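Local atomic coordinates of Ufm1-specific protease (Caenorhabditis elegans, PDB entry 5EJJ), a protein that cleaves, as a thiol protease, the peptide bond after the C-terminal glycine of the ubiquitin-like modifier Ufm1 and is needed to localise certain odorant receptors to cilia. Residues Y185-K188 / F189-G192; F249-S253 / L254-K258. All coordinates share one frame; numbering follows the deposited sequence.

Contact 1 (Y185-K188 / F189-G192); sequences YLDK and FSKG
Leu186 O takes two backbone hydrogen bonds from the turn that follows it. Phe189 N donates to Leu186 O at 2.6 Å and Ser190 N to the same Leu186 O at 3.1 Å, and they come from opposite faces of the carbonyl plane. Ser190 OG adds a weak bond to the same oxygen. A second weak bond joins Ser190 N to Asp187 O.

The apolar contacts centre on the Phe189 ring. Lys188 CG sits over the middle of one face, 4.2 Å from the ring centroid and 9° off the ring normal, in a CH-pi contact. The Lys188 chain then bends at chi3 (65°) and again at chi4, and Lys188 CE comes to 3.6 Å from Phe189 CZ. The two side chains run alongside each other. Leu186 O lies at the ring edge, and Leu186 CB is 4.0 Å from Phe189 CD1. His169 packs edge-to-face with the ring, and Leu171 and Ile200 touch Phe189 from strands 171-173 and 199-205. An alanine in place of Phe189 is likely to leave the aliphatic chain of Lys188 without its flat partner and open a gap beside Leu186.

Leu186 O thus accepts both an i to i+3 bond, of 3-10 type, and an i to i+4 bond, of alpha type, consistent with the short, weakly bonded helical turn 187-190 that leads toward strand 199-205.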
loop_
_atom_site.group_PDB
_atom_site.type_symbol
_atom_site.label_atom_id
_atom_site.label_comp_id
_atom_site.label_asym_id
_atom_site.label_seq_id
_atom_site.Cartn_x
_atom_site.Cartn_y
_atom_site.Cartn_z
ATOM N N TYR A 185 19.399 -18.062 5.385
ATOM C CA TYR A 185 19.966 -17.755 4.084
ATOM C C TYR A 185 19.942 -16.278 3.692
ATOM O O TYR A 185 20.852 -15.826 3.013
ATOM C CB TYR A 185 19.389 -18.667 2.991
ATOM C CG TYR A 185 20.087 -18.528 1.647
ATOM C CD1 TYR A 185 19.489 -17.842 0.601
ATOM C CD2 TYR A 185 21.343 -19.069 1.427
ATOM C CE1 TYR A 185 20.116 -17.697 -0.626
ATOM C CE2 TYR A 185 21.980 -18.930 0.197
ATOM C CZ TYR A 185 21.361 -18.239 -0.830
ATOM O OH TYR A 185 21.980 -18.079 -2.064
ATOM N N LEU A 186 18.945 -15.510 4.117
ATOM C CA LEU A 186 18.975 -14.069 3.792
ATOM C C LEU A 186 18.897 -13.129 5.000
ATOM O O LEU A 186 18.595 -11.928 4.825
ATOM C CB LEU A 186 17.882 -13.650 2.794
ATOM C CG LEU A 186 17.717 -14.210 1.391
ATOM C CD1 LEU A 186 17.063 -15.557 1.504
ATOM C CD2 LEU A 186 16.832 -13.289 0.594
ATOM N N ASP A 187 19.180 -13.663 6.193
ATOM C CA ASP A 187 19.041 -12.903 7.428
ATOM C C ASP A 187 19.671 -11.525 7.371
ATOM O O ASP A 187 19.094 -10.551 7.859
ATOM C CB ASP A 187 19.591 -13.683 8.595
ATOM C CG ASP A 187 18.666 -14.779 9.030
ATOM O OD1 ASP A 187 17.737 -15.090 8.256
ATOM O OD2 ASP A 187 18.861 -15.338 10.136
ATOM N N LYS A 188 20.846 -11.444 6.760
ATOM C CA LYS A 188 21.490 -10.166 6.507
ATOM C C LYS A 188 20.516 -9.132 5.912
ATOM O O LYS A 188 20.585 -7.949 6.244
ATOM C CB LYS A 188 22.722 -10.371 5.606
ATOM C CG LYS A 188 23.166 -9.114 4.856
ATOM C CD LYS A 188 24.550 -9.266 4.215
ATOM C CE LYS A 188 24.593 -10.331 3.110
ATOM N NZ LYS A 188 25.560 -9.983 1.998
ATOM N N PHE A 189 19.589 -9.580 5.062
ATOM C CA PHE A 189 18.706 -8.655 4.337
ATOM C C PHE A 189 17.324 -8.524 4.934
ATOM O O PHE A 189 16.634 -7.540 4.685
ATOM C CB PHE A 189 18.479 -9.118 2.901
ATOM C CG PHE A 189 19.725 -9.346 2.124
ATOM C CD1 PHE A 189 20.319 -10.597 2.111
ATOM C CD2 PHE A 189 20.286 -8.316 1.374
ATOM C CE1 PHE A 189 21.467 -10.808 1.387
ATOM C CE2 PHE A 189 21.429 -8.525 0.648
ATOM C CZ PHE A 189 22.024 -9.775 0.650
ATOM N N SER A 190 16.884 -9.537 5.665
ATOM C CA SER A 190 15.504 -9.546 6.095
ATOM C C SER A 190 15.304 -9.220 7.564
ATOM O O SER A 190 14.245 -9.519 8.111
ATOM C CB SER A 190 14.878 -10.903 5.782
ATOM O OG SER A 190 15.590 -11.972 6.377
ATOM N N LYS A 191 16.293 -8.590 8.199
ATOM C CA LYS A 191 16.365 -8.595 9.667
ATOM C C LYS A 191 15.324 -7.738 10.374
ATOM O O LYS A 191 14.469 -8.258 11.114
ATOM C CB LYS A 191 17.757 -8.240 10.174
ATOM C CG LYS A 191 18.036 -8.823 11.566
ATOM C CD LYS A 191 19.145 -8.057 12.291
ATOM C CE LYS A 191 19.283 -8.475 13.760
ATOM N NZ LYS A 191 20.177 -7.523 14.507
ATOM N N GLY A 192 15.399 -6.432 10.181
ATOM C CA GLY A 192 14.350 -5.579 10.696
ATOM C C GLY A 192 13.645 -5.036 9.484
ATOM O O GLY A 192 13.316 -3.852 9.400
#

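Contact 2 (F249-S253 / L254-K258); sequences FGDSS and LDLYK
Ser252 and Asp255 exchange hydrogen bonds at the start of helix 253-280. Ser252 N donates to Asp255 OD2 at 3.2 Å, with an N-H...acceptor angle of 166°. The oxygen is met on its anti side. Asp255 has CG anti to its carbonyl carbon (chi1 -74°), which swings the carboxylate back beside its own backbone N and toward Ser252. In return Asp255 N donates weakly to Ser252 OG at 3.3 Å. Ser252 OG stands between its backbone N and carbonyl carbon (chi1 78°), and from there it also makes a weak bond to Asp255 OD2.

Leu256 N donates to Ser252 O at 3.0 Å, the first i to i+4 bond from the N-cap residue. Leu256 CD2 comes back over the turn, 3.6 Å from Asp251 OD2, and the two side chains cross at about a right angle. Asp251 CB also lies 3.5 Å from Asp255 OD2. The Asp251 carboxylate has its main partner in Arg259, a salt bridge. Ser253 OG bonds Gln176 and Gln182.

This is a capping box with Ser252 as N-cap. Ser252 OG offers a weak acceptor to Asp255 N, while the Asp255 carboxylate holds Ser252 N, so each side chain caps the other's amide. The negative charge of Asp255 would probably interact favourably with the helix dipole.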
loop_
_atom_site.group_PDB
_atom_site.type_symbol
_atom_site.label_atom_id
_atom_site.label_comp_id
_atom_site.label_asym_id
_atom_site.label_seq_id
_atom_site.Cartn_x
_atom_site.Cartn_y
_atom_site.Cartn_z
ATOM N N PHE A 249 13.037 -13.107 8.397
ATOM C CA PHE A 249 14.288 -13.317 9.105
ATOM C C PHE A 249 14.271 -14.700 9.748
ATOM O O PHE A 249 13.330 -15.051 10.469
ATOM C CB PHE A 249 14.503 -12.227 10.150
ATOM C CG PHE A 249 15.697 -12.459 11.045
ATOM C CD1 PHE A 249 16.953 -11.961 10.701
ATOM C CD2 PHE A 249 15.563 -13.154 12.238
ATOM C CE1 PHE A 249 18.052 -12.169 11.526
ATOM C CE2 PHE A 249 16.645 -13.361 13.052
ATOM C CZ PHE A 249 17.896 -12.871 12.697
ATOM N N GLY A 250 15.292 -15.492 9.438
ATOM C CA GLY A 250 15.484 -16.774 10.072
ATOM C C GLY A 250 15.123 -17.991 9.250
ATOM O O GLY A 250 15.280 -19.108 9.740
ATOM N N ASP A 251 14.635 -17.823 8.023
ATOM C CA ASP A 251 14.300 -19.028 7.232
ATOM C C ASP A 251 15.379 -19.495 6.257
ATOM O O ASP A 251 16.217 -18.710 5.812
ATOM C CB ASP A 251 12.895 -19.006 6.585
ATOM C CG ASP A 251 12.594 -17.714 5.850
ATOM O OD1 ASP A 251 11.395 -17.399 5.704
ATOM O OD2 ASP A 251 13.534 -17.011 5.419
ATOM N N SER A 252 15.339 -20.798 5.974
ATOM C CA SER A 252 16.374 -21.487 5.220
ATOM C C SER A 252 16.105 -21.377 3.750
ATOM O O SER A 252 14.952 -21.322 3.339
ATOM C CB SER A 252 16.428 -22.975 5.601
ATOM O OG SER A 252 15.394 -23.749 4.998
ATOM N N SER A 253 17.178 -21.357 2.963
ATOM C CA SER A 253 17.102 -21.336 1.499
ATOM C C SER A 253 16.020 -22.295 1.002
ATOM O O SER A 253 15.369 -22.019 0.009
ATOM C CB SER A 253 18.468 -21.676 0.871
ATOM O OG SER A 253 18.790 -23.068 0.980
ATOM N N LEU A 254 15.803 -23.400 1.711
ATOM C CA LEU A 254 14.710 -24.294 1.357
ATOM C C LEU A 254 13.345 -23.629 1.530
ATOM O O LEU A 254 12.499 -23.677 0.634
ATOM C CB LEU A 254 14.747 -25.575 2.176
ATOM C CG LEU A 254 13.680 -26.569 1.717
ATOM C CD1 LEU A 254 13.958 -27.044 0.307
ATOM C CD2 LEU A 254 13.582 -27.751 2.647
ATOM N N ASP A 255 13.137 -23.027 2.700
ATOM C CA ASP A 255 11.903 -22.308 3.001
ATOM C C ASP A 255 11.653 -21.244 1.939
ATOM O O ASP A 255 10.514 -21.053 1.511
ATOM C CB ASP A 255 11.989 -21.634 4.376
ATOM C CG ASP A 255 11.871 -22.619 5.548
ATOM O OD1 ASP A 255 10.978 -23.512 5.515
ATOM O OD2 ASP A 255 12.669 -22.473 6.517
ATOM N N LEU A 256 12.716 -20.553 1.517
ATOM C CA LEU A 256 12.597 -19.532 0.482
ATOM C C LEU A 256 12.097 -20.133 -0.813
ATOM O O LEU A 256 11.386 -19.491 -1.561
ATOM C CB LEU A 256 13.937 -18.861 0.193
ATOM C CG LEU A 256 14.521 -17.774 1.092
ATOM C CD1 LEU A 256 13.609 -16.565 1.266
ATOM C CD2 LEU A 256 14.859 -18.373 2.409
ATOM N N TYR A 257 12.497 -21.364 -1.098
ATOM C CA TYR A 257 12.163 -21.969 -2.381
ATOM C C TYR A 257 10.695 -22.372 -2.429
ATOM O O TYR A 257 9.997 -22.059 -3.402
ATOM C CB TYR A 257 13.084 -23.146 -2.700
ATOM C CG TYR A 257 12.489 -24.136 -3.677
ATOM C CD1 TYR A 257 12.547 -23.905 -5.051
ATOM C CD2 TYR A 257 11.872 -25.305 -3.226
ATOM C CE1 TYR A 257 11.999 -24.805 -5.945
ATOM C CE2 TYR A 257 11.314 -26.199 -4.106
ATOM C CZ TYR A 257 11.383 -25.948 -5.464
ATOM O OH TYR A 257 10.835 -26.843 -6.348
ATOM N N LYS A 258 10.215 -23.036 -1.378
ATOM C CA LYS A 258 8.803 -23.379 -1.331
ATOM C C LYS A 258 7.914 -22.135 -1.449
ATOM O O LYS A 258 6.837 -22.211 -2.028
ATOM C CB LYS A 258 8.445 -24.199 -0.095
ATOM C CG LYS A 258 9.459 -25.276 0.239
ATOM C CD LYS A 258 8.813 -26.534 0.835
ATOM C CE LYS A 258 8.168 -27.411 -0.262
ATOM N NZ LYS A 258 8.148 -28.886 0.065
#

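Both are local contacts within one continuous stretch, and their centres are about 11 Å apart. Contact 2 is the more buried, with four of its seven touching residues buried against two of six in contact 1. Both lie away from the probable catalytic residues. Contact 1 belongs to the single-turn helix 187-190, whereas contact 2 starts the long helix 253-280. The first combines backbone bonds with an aromatic ring; the second relies on polar side chains at a helix end. They touch directly. Asp187 OD1 is 2.7 Å from Gly250 N, a probable hydrogen bond, and Tyr185 N probably bonds Asp251 O. Ser190 and Lys191 pack on Phe249, while Leu186 meets Leu256.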